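Local coordinates for Lin1909 protein (Listeria innocua, PDB 3FIJ) that probably hydrolyses gamma-glutamyl compounds as a class I glutamine amidotransferase-like protein of the peptidase C26 family, and binds manganese, at the interface of chains A and B. Coordinates in Å, arbitrary orientation; residue numbers count along the deposited sequence, not the author numbering. Chains: chain A/B, Lin1909 protein.

Contact 1: the interface of chains A and B. Residues chain A 146-148, 151; chain B 88-92.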
ATOM      1  N   ARG A 146      22.563   4.024  -2.037  1.00 22.03           N
ATOM      2  CA  ARG A 146      21.337   3.646  -2.719  1.00 23.70           C
ATOM      3  C   ARG A 146      21.661   2.453  -3.606  1.00 23.25           C
ATOM      4  O   ARG A 146      20.767   1.708  -4.006  1.00 23.11           O
ATOM      5  CB  ARG A 146      20.793   4.817  -3.546  1.00 26.93           C
ATOM      6  CG  ARG A 146      20.302   5.986  -2.699  1.00 34.06           C
ATOM      7  CD  ARG A 146      19.414   5.478  -1.569  1.00 41.55           C
ATOM      8  NE  ARG A 146      18.993   6.527  -0.639  1.00 49.07           N
ATOM      9  CZ  ARG A 146      18.459   6.294   0.563  1.00 50.79           C
ATOM     10  NH1 ARG A 146      18.282   5.042   0.983  1.00 50.57           N
ATOM     11  NH2 ARG A 146      18.099   7.310   1.344  1.00 51.13           N
ATOM     12  N   VAL A 147      22.946   2.287  -3.914  1.00 21.72           N
ATOM     13  CA  VAL A 147      23.418   1.156  -4.704  1.00 20.73           C
ATOM     14  C   VAL A 147      22.925   0.007  -3.859  1.00 21.90           C
ATOM     15  O   VAL A 147      22.816   0.159  -2.640  1.00 20.20           O
ATOM     16  CB  VAL A 147      24.942   1.073  -4.709  1.00 21.17           C
ATOM     17  CG1 VAL A 147      25.419   0.167  -5.831  1.00 19.93           C
ATOM     18  CG2 VAL A 147      25.523   2.452  -4.805  1.00 19.66           C
ATOM     19  N   ASP A 148      22.641  -1.143  -4.456  1.00 23.29           N
ATOM     20  CA  ASP A 148      22.145  -2.217  -3.620  1.00 26.46           C
ATOM     21  C   ASP A 148      23.182  -2.665  -2.582  1.00 27.18           C
ATOM     22  O   ASP A 148      24.376  -2.803  -2.862  1.00 26.91           O
ATOM     23  CB  ASP A 148      21.631  -3.383  -4.468  1.00 31.34           C
ATOM     24  CG  ASP A 148      22.727  -4.221  -5.031  1.00 33.19           C
ATOM     25  OD1 ASP A 148      23.546  -3.676  -5.802  1.00 32.90           O
ATOM     26  OD2 ASP A 148      22.754  -5.425  -4.693  1.00 33.96           O
ATOM     27  N   LEU A 151      26.754  -4.498  -2.784  1.00 24.88           N
ATOM     28  CA  LEU A 151      27.971  -3.980  -3.407  1.00 22.10           C
ATOM     29  C   LEU A 151      28.616  -2.794  -2.689  1.00 22.06           C
ATOM     30  O   LEU A 151      27.941  -2.013  -2.017  1.00 20.70           O
ATOM     31  CB  LEU A 151      27.669  -3.591  -4.855  1.00 22.37           C
ATOM     32  CG  LEU A 151      26.936  -4.659  -5.681  1.00 21.96           C
ATOM     33  CD1 LEU A 151      26.502  -4.069  -6.999  1.00 22.09           C
ATOM     34  CD2 LEU A 151      27.839  -5.860  -5.898  1.00 20.90           C
TER
ATOM     35  N   ALA B  88      20.955   5.807  -6.948  1.00 15.96           N
ATOM     36  CA  ALA B  88      21.428   4.441  -7.016  1.00 16.61           C
ATOM     37  C   ALA B  88      22.178   4.215  -8.328  1.00 17.32           C
ATOM     38  O   ALA B  88      21.877   4.840  -9.347  1.00 16.19           O
ATOM     39  CB  ALA B  88      20.243   3.473  -6.914  1.00 16.28           C
ATOM     40  N   TYR B  89      23.171   3.333  -8.280  1.00 18.37           N
ATOM     41  CA  TYR B  89      23.948   2.969  -9.461  1.00 18.27           C
ATOM     42  C   TYR B  89      24.285   1.484  -9.399  1.00 17.34           C
ATOM     43  O   TYR B  89      24.121   0.852  -8.354  1.00 19.19           O
ATOM     44  CB  TYR B  89      25.211   3.838  -9.579  1.00 17.15           C
ATOM     45  CG  TYR B  89      26.021   4.004  -8.314  1.00 16.90           C
ATOM     46  CD1 TYR B  89      27.029   3.104  -7.988  1.00 16.91           C
ATOM     47  CD2 TYR B  89      25.800   5.085  -7.461  1.00 16.90           C
ATOM     48  CE1 TYR B  89      27.801   3.274  -6.850  1.00 17.93           C
ATOM     49  CE2 TYR B  89      26.562   5.267  -6.319  1.00 17.87           C
ATOM     50  CZ  TYR B  89      27.565   4.358  -6.015  1.00 18.25           C
ATOM     51  OH  TYR B  89      28.319   4.522  -4.875  1.00 17.94           O
ATOM     52  N   PHE B  90      24.732   0.918 -10.513  1.00 14.70           N
ATOM     53  CA  PHE B  90      25.062  -0.501 -10.562  1.00 13.03           C
ATOM     54  C   PHE B  90      26.318  -0.653 -11.427  1.00 14.12           C
ATOM     55  O   PHE B  90      26.247  -0.650 -12.657  1.00 13.57           O
ATOM     56  CB  PHE B  90      23.881  -1.271 -11.167  1.00 10.75           C
ATOM     57  CG  PHE B  90      23.952  -2.772 -10.985  1.00 11.16           C
ATOM     58  CD1 PHE B  90      23.715  -3.625 -12.066  1.00  9.55           C
ATOM     59  CD2 PHE B  90      24.175  -3.334  -9.730  1.00 10.38           C
ATOM     60  CE1 PHE B  90      23.693  -5.016 -11.899  1.00  9.76           C
ATOM     61  CE2 PHE B  90      24.156  -4.732  -9.550  1.00  9.11           C
ATOM     62  CZ  PHE B  90      23.911  -5.573 -10.634  1.00  8.33           C
ATOM     63  N   PRO B  91      27.495  -0.772 -10.787  1.00 16.19           N
ATOM     64  CA  PRO B  91      28.785  -0.921 -11.484  1.00 14.61           C
ATOM     65  C   PRO B  91      28.802  -1.948 -12.627  1.00 14.76           C
ATOM     66  O   PRO B  91      29.380  -1.698 -13.692  1.00 12.34           O
ATOM     67  CB  PRO B  91      29.743  -1.289 -10.352  1.00 14.99           C
ATOM     68  CG  PRO B  91      29.165  -0.533  -9.181  1.00 16.29           C
ATOM     69  CD  PRO B  91      27.680  -0.793  -9.321  1.00 13.75           C
ATOM     70  N   PRO B  92      28.177  -3.122 -12.423  1.00 14.81           N
ATOM     71  CA  PRO B  92      28.163  -4.134 -13.487  1.00 15.01           C
ATOM     72  C   PRO B  92      27.582  -3.620 -14.808  1.00 16.94           C
ATOM     73  O   PRO B  92      28.093  -3.953 -15.882  1.00 15.85           O
ATOM     74  CB  PRO B  92      27.325  -5.262 -12.882  1.00 15.97           C
ATOM     75  CG  PRO B  92      27.615  -5.148 -11.409  1.00 14.80           C
ATOM     76  CD  PRO B  92      27.564  -3.648 -11.189  1.00 15.84           C
TER
HETATM   77  O   HOH W   1      22.554  -0.940  -7.511  1.00 26.50           O
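This patch is a largely apolar contact between loops of two copies of the protein. Its tight part is A:Val147 on B:Tyr89. CG1 of A:Val147 is anti to the backbone N (chi1 -164°). CG2 lies over one face of the tyrosine ring, 3.2 Å from the ring centroid and shifted toward the rim on the CZ side, a CH-pi contact. The modelled approach is closer than real packing allows, so its exact tightness carries little weight. The other branch, CG1, points toward the tyrosine main chain. The tyrosine CG stands in the crowded position between its own backbone N and carbonyl carbon (chi1 47°), which places the ring against the valine. Alongside, CB of A:Arg146 packs 3.5 Å from CA of B:Ala88, but this arginine is poorly ordered.

The other side is looser. The tip of A:Leu151 meets the ring of B:Phe90 obliquely, with CD1 3.5 Å from CE2. The CD of B:Pro92 covers one face of the phenylalanine ring within chain B, which would help fix its rotation. No direct polar bond joins the chains here. Instead water 1 lies 3.1 Å from the backbone N of A:Asp148 and 2.5 Å from the backbone O of B:Tyr89; its link to the aspartate OD1 is weak. Chain A contributes loop residues ahead of strand 154-158. Chain B contributes a loop and the first turn of helix 91-107.

Contact 2: the interface of chains A and B. Residues chain A 141-142, 153-155, 173, 196; chain B 76, 81-83, 89.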
ATOM      1  N   LEU A 141      30.816  12.268   2.426  1.00 14.90           N
ATOM      2  CA  LEU A 141      30.377  11.526   1.257  1.00 15.16           C
ATOM      3  C   LEU A 141      29.078  10.824   1.627  1.00 14.06           C
ATOM      4  O   LEU A 141      28.641  10.890   2.768  1.00 12.37           O
ATOM      5  CB  LEU A 141      31.422  10.482   0.876  1.00 16.62           C
ATOM      6  CG  LEU A 141      32.746  11.052   0.377  1.00 17.32           C
ATOM      7  CD1 LEU A 141      33.761   9.928   0.249  1.00 16.25           C
ATOM      8  CD2 LEU A 141      32.514  11.766  -0.960  1.00 15.29           C
ATOM      9  N   GLN A 142      28.454  10.153   0.668  1.00 15.98           N
ATOM     10  CA  GLN A 142      27.220   9.448   0.974  1.00 16.85           C
ATOM     11  C   GLN A 142      27.552   8.208   1.783  1.00 16.55           C
ATOM     12  O   GLN A 142      28.435   7.430   1.403  1.00 15.62           O
ATOM     13  CB  GLN A 142      26.494   9.008  -0.296  1.00 18.67           C
ATOM     14  CG  GLN A 142      25.101   8.463   0.002  1.00 22.08           C
ATOM     15  CD  GLN A 142      24.338   8.076  -1.239  1.00 24.70           C
ATOM     16  OE1 GLN A 142      24.578   7.015  -1.827  1.00 29.26           O
ATOM     17  NE2 GLN A 142      23.418   8.933  -1.656  1.00 20.27           N
ATOM     18  N   SER A 153      30.444   0.857  -2.143  1.00 18.18           N
ATOM     19  CA  SER A 153      30.068   2.155  -2.690  1.00 17.41           C
ATOM     20  C   SER A 153      31.129   3.233  -2.509  1.00 17.46           C
ATOM     21  O   SER A 153      31.311   4.079  -3.387  1.00 18.06           O
ATOM     22  CB  SER A 153      28.745   2.624  -2.071  1.00 17.29           C
ATOM     23  OG  SER A 153      28.863   2.796  -0.668  1.00 15.39           O
ATOM     24  N   HIS A 154      31.807   3.233  -1.365  1.00 16.60           N
ATOM     25  CA  HIS A 154      32.847   4.225  -1.126  1.00 15.80           C
ATOM     26  C   HIS A 154      34.185   3.548  -0.839  1.00 16.43           C
ATOM     27  O   HIS A 154      34.229   2.491  -0.201  1.00 15.46           O
ATOM     28  CB  HIS A 154      32.456   5.213   0.007  1.00 13.40           C
ATOM     29  CG  HIS A 154      32.096   4.574   1.323  1.00 14.57           C
ATOM     30  ND1 HIS A 154      32.756   3.479   1.837  1.00 13.54           N
ATOM     31  CD2 HIS A 154      31.201   4.951   2.273  1.00 12.65           C
ATOM     32  CE1 HIS A 154      32.287   3.209   3.048  1.00 13.71           C
ATOM     33  NE2 HIS A 154      31.346   4.090   3.334  1.00 12.34           N
ATOM     34  N   THR A 155      35.268   4.146  -1.335  1.00 16.06           N
ATOM     35  CA  THR A 155      36.599   3.577  -1.146  1.00 17.32           C
ATOM     36  C   THR A 155      37.287   4.006   0.158  1.00 16.46           C
ATOM     37  O   THR A 155      37.275   5.171   0.536  1.00 17.41           O
ATOM     38  CB  THR A 155      37.529   3.866  -2.383  1.00 17.70           C
ATOM     39  OG1 THR A 155      38.740   4.503  -1.958  1.00 19.39           O
ATOM     40  CG2 THR A 155      36.820   4.722  -3.417  1.00 15.40           C
ATOM     41  N   LEU A 173      36.734  -1.042  -2.103  1.00 22.61           N
ATOM     42  CA  LEU A 173      35.411  -0.431  -2.016  1.00 21.40           C
ATOM     43  C   LEU A 173      34.539  -1.241  -1.073  1.00 20.51           C
ATOM     44  O   LEU A 173      34.431  -2.455  -1.188  1.00 19.61           O
ATOM     45  CB  LEU A 173      34.751  -0.307  -3.389  1.00 23.34           C
ATOM     46  CG  LEU A 173      34.913   1.078  -4.045  1.00 25.16           C
ATOM     47  CD1 LEU A 173      36.395   1.392  -4.238  1.00 25.21           C
ATOM     48  CD2 LEU A 173      34.195   1.110  -5.382  1.00 23.09           C
ATOM     49  N   ALA A 196      37.523   8.833   1.887  1.00 17.20           N
ATOM     50  CA  ALA A 196      38.153  10.081   1.449  1.00 16.69           C
ATOM     51  C   ALA A 196      37.698  11.346   2.177  1.00 17.36           C
ATOM     52  O   ALA A 196      38.365  12.388   2.096  1.00 16.75           O
ATOM     53  CB  ALA A 196      37.966  10.254  -0.060  1.00 12.33           C
TER
ATOM     54  N   GLN B  76      32.825   6.445  -9.387  1.00 19.61           N
ATOM     55  CA  GLN B  76      34.237   6.082  -9.453  1.00 20.80           C
ATOM     56  C   GLN B  76      34.706   5.979 -10.900  1.00 20.87           C
ATOM     57  O   GLN B  76      35.888   6.165 -11.185  1.00 21.07           O
ATOM     58  CB  GLN B  76      34.517   4.765  -8.724  1.00 20.14           C
ATOM     59  CG  GLN B  76      34.643   4.902  -7.206  1.00 19.35           C
ATOM     60  CD  GLN B  76      33.293   4.945  -6.486  1.00 21.47           C
ATOM     61  OE1 GLN B  76      33.238   5.154  -5.272  1.00 20.84           O
ATOM     62  NE2 GLN B  76      32.206   4.740  -7.230  1.00 16.59           N
ATOM     63  N   GLU B  81      34.000  10.101  -5.794  1.00 16.37           N
ATOM     64  CA  GLU B  81      33.382   9.312  -4.741  1.00 16.68           C
ATOM     65  C   GLU B  81      31.929   9.759  -4.716  1.00 15.10           C
ATOM     66  O   GLU B  81      31.609  10.864  -5.153  1.00 14.30           O
ATOM     67  CB  GLU B  81      34.037   9.579  -3.386  1.00 14.27           C
ATOM     68  CG  GLU B  81      35.401   8.946  -3.227  1.00 14.26           C
ATOM     69  CD  GLU B  81      35.358   7.447  -3.396  1.00 17.44           C
ATOM     70  OE1 GLU B  81      35.748   6.957  -4.480  1.00 21.23           O
ATOM     71  OE2 GLU B  81      34.922   6.751  -2.449  1.00 15.85           O
ATOM     72  N   PRO B  82      31.031   8.900  -4.226  1.00 14.51           N
ATOM     73  CA  PRO B  82      29.601   9.220  -4.155  1.00 15.09           C
ATOM     74  C   PRO B  82      29.241  10.353  -3.193  1.00 15.28           C
ATOM     75  O   PRO B  82      29.577  10.310  -2.010  1.00 15.12           O
ATOM     76  CB  PRO B  82      28.968   7.885  -3.751  1.00 13.47           C
ATOM     77  CG  PRO B  82      30.057   7.219  -2.958  1.00 14.78           C
ATOM     78  CD  PRO B  82      31.276   7.508  -3.810  1.00 14.39           C
ATOM     79  N   SER B  83      28.573  11.379  -3.711  1.00 14.01           N
ATOM     80  CA  SER B  83      28.154  12.480  -2.864  1.00 15.87           C
ATOM     81  C   SER B  83      26.845  12.053  -2.212  1.00 16.17           C
ATOM     82  O   SER B  83      26.249  11.050  -2.610  1.00 14.84           O
ATOM     83  CB  SER B  83      27.949  13.761  -3.678  1.00 17.63           C
ATOM     84  OG  SER B  83      27.025  13.566  -4.737  1.00 19.21           O
ATOM     85  N   TYR B  89      23.171   3.333  -8.280  1.00 18.37           N
ATOM     86  CA  TYR B  89      23.948   2.969  -9.461  1.00 18.27           C
ATOM     87  C   TYR B  89      24.285   1.484  -9.399  1.00 17.34           C
ATOM     88  O   TYR B  89      24.121   0.852  -8.354  1.00 19.19           O
ATOM     89  CB  TYR B  89      25.211   3.838  -9.579  1.00 17.15           C
ATOM     90  CG  TYR B  89      26.021   4.004  -8.314  1.00 16.90           C
ATOM     91  CD1 TYR B  89      27.029   3.104  -7.988  1.00 16.91           C
ATOM     92  CD2 TYR B  89      25.800   5.085  -7.461  1.00 16.90           C
ATOM     93  CE1 TYR B  89      27.801   3.274  -6.850  1.00 17.93           C
ATOM     94  CE2 TYR B  89      26.562   5.267  -6.319  1.00 17.87           C
ATOM     95  CZ  TYR B  89      27.565   4.358  -6.015  1.00 18.25           C
ATOM     96  OH  TYR B  89      28.319   4.522  -4.875  1.00 17.94           O
TER
HETATM   97  O   HOH W   2      35.791   7.323   0.161  1.00  8.21           O
HETATM   98  O   HOH W   3      26.692   5.414  -2.707  1.00  9.75           O
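Here the polar groups of two protein copies meet across loops, a 3-10 helix and short strands. Backbone N-H groups of chain A give direct hydrogen bonds to chain B. A:Thr155 N gives one to the carboxylate OE2 of B:Glu81, 2.9 Å long and nearly straight (168° at H). OE2 receives it on its syn lone pair. The glutamate chain bends at chi2 (-59°), which turns its carboxylate to the threonine. Another bond runs from A:Gln142 N to the backbone O of B:Pro82, also 2.9 Å. It is straight at the hydrogen, but the donor sits above the carbonyl plane, 34° out of it. The hydroxyl of B:Tyr89 makes a weak bond to the backbone O of A:Ser153.

Waters add bridges. Water 2 lies 2.8 Å from B:Glu81 OE2 and also meets A:Thr155 O and A:Ala196 N. The same carboxylate oxygen is therefore held by a backbone N-H and a water. Water 3 joins the side-chain OE1 of A:Gln142, 2.8 Å away, to the hydroxyl of B:Tyr89.

One pair is unfavourable as modelled. The amide OE1 of B:Gln76 lies 2.9 Å from A:Ser153 O, and both can only accept. An amide turned over at its end would place NE2 there instead.

Apolar packing is lighter. A:Leu141 crosses B:Glu81 obliquely, with CD2 3.6 Å from CB of the glutamate. A:Leu173 and B:Gln76 meet tip to tip, CD2 4.1 Å from CD. A:His154, a manganese ligand, has its ND1 5.8 Å from B:Glu81 OE2. The two groups are not in contact, and any electrostatic influence on the imidazole would be weak.

Chain A contributes strands 154-158 and 172-174 with nearby loops. Chain B contributes 3-10 helix 75-78 and the loop after it.

The C-alpha centres of contact 1 and contact 2 lie about 11 Å apart, and B:Tyr89 belongs to both. Its ring and main chain serve contact 1, while its hydroxyl reaches into contact 2. The two patches are thus neighbouring parts of one interface, apolar in the first and more polar in the second. Chain A offers the segment leading into strand 154-158 to both. Chain B offers the stretch from 3-10 helix 75-78 to the start of helix 91-107. The whole interface is not an exact two-fold. The structure alone does not show whether this pairing exists outside the crystal.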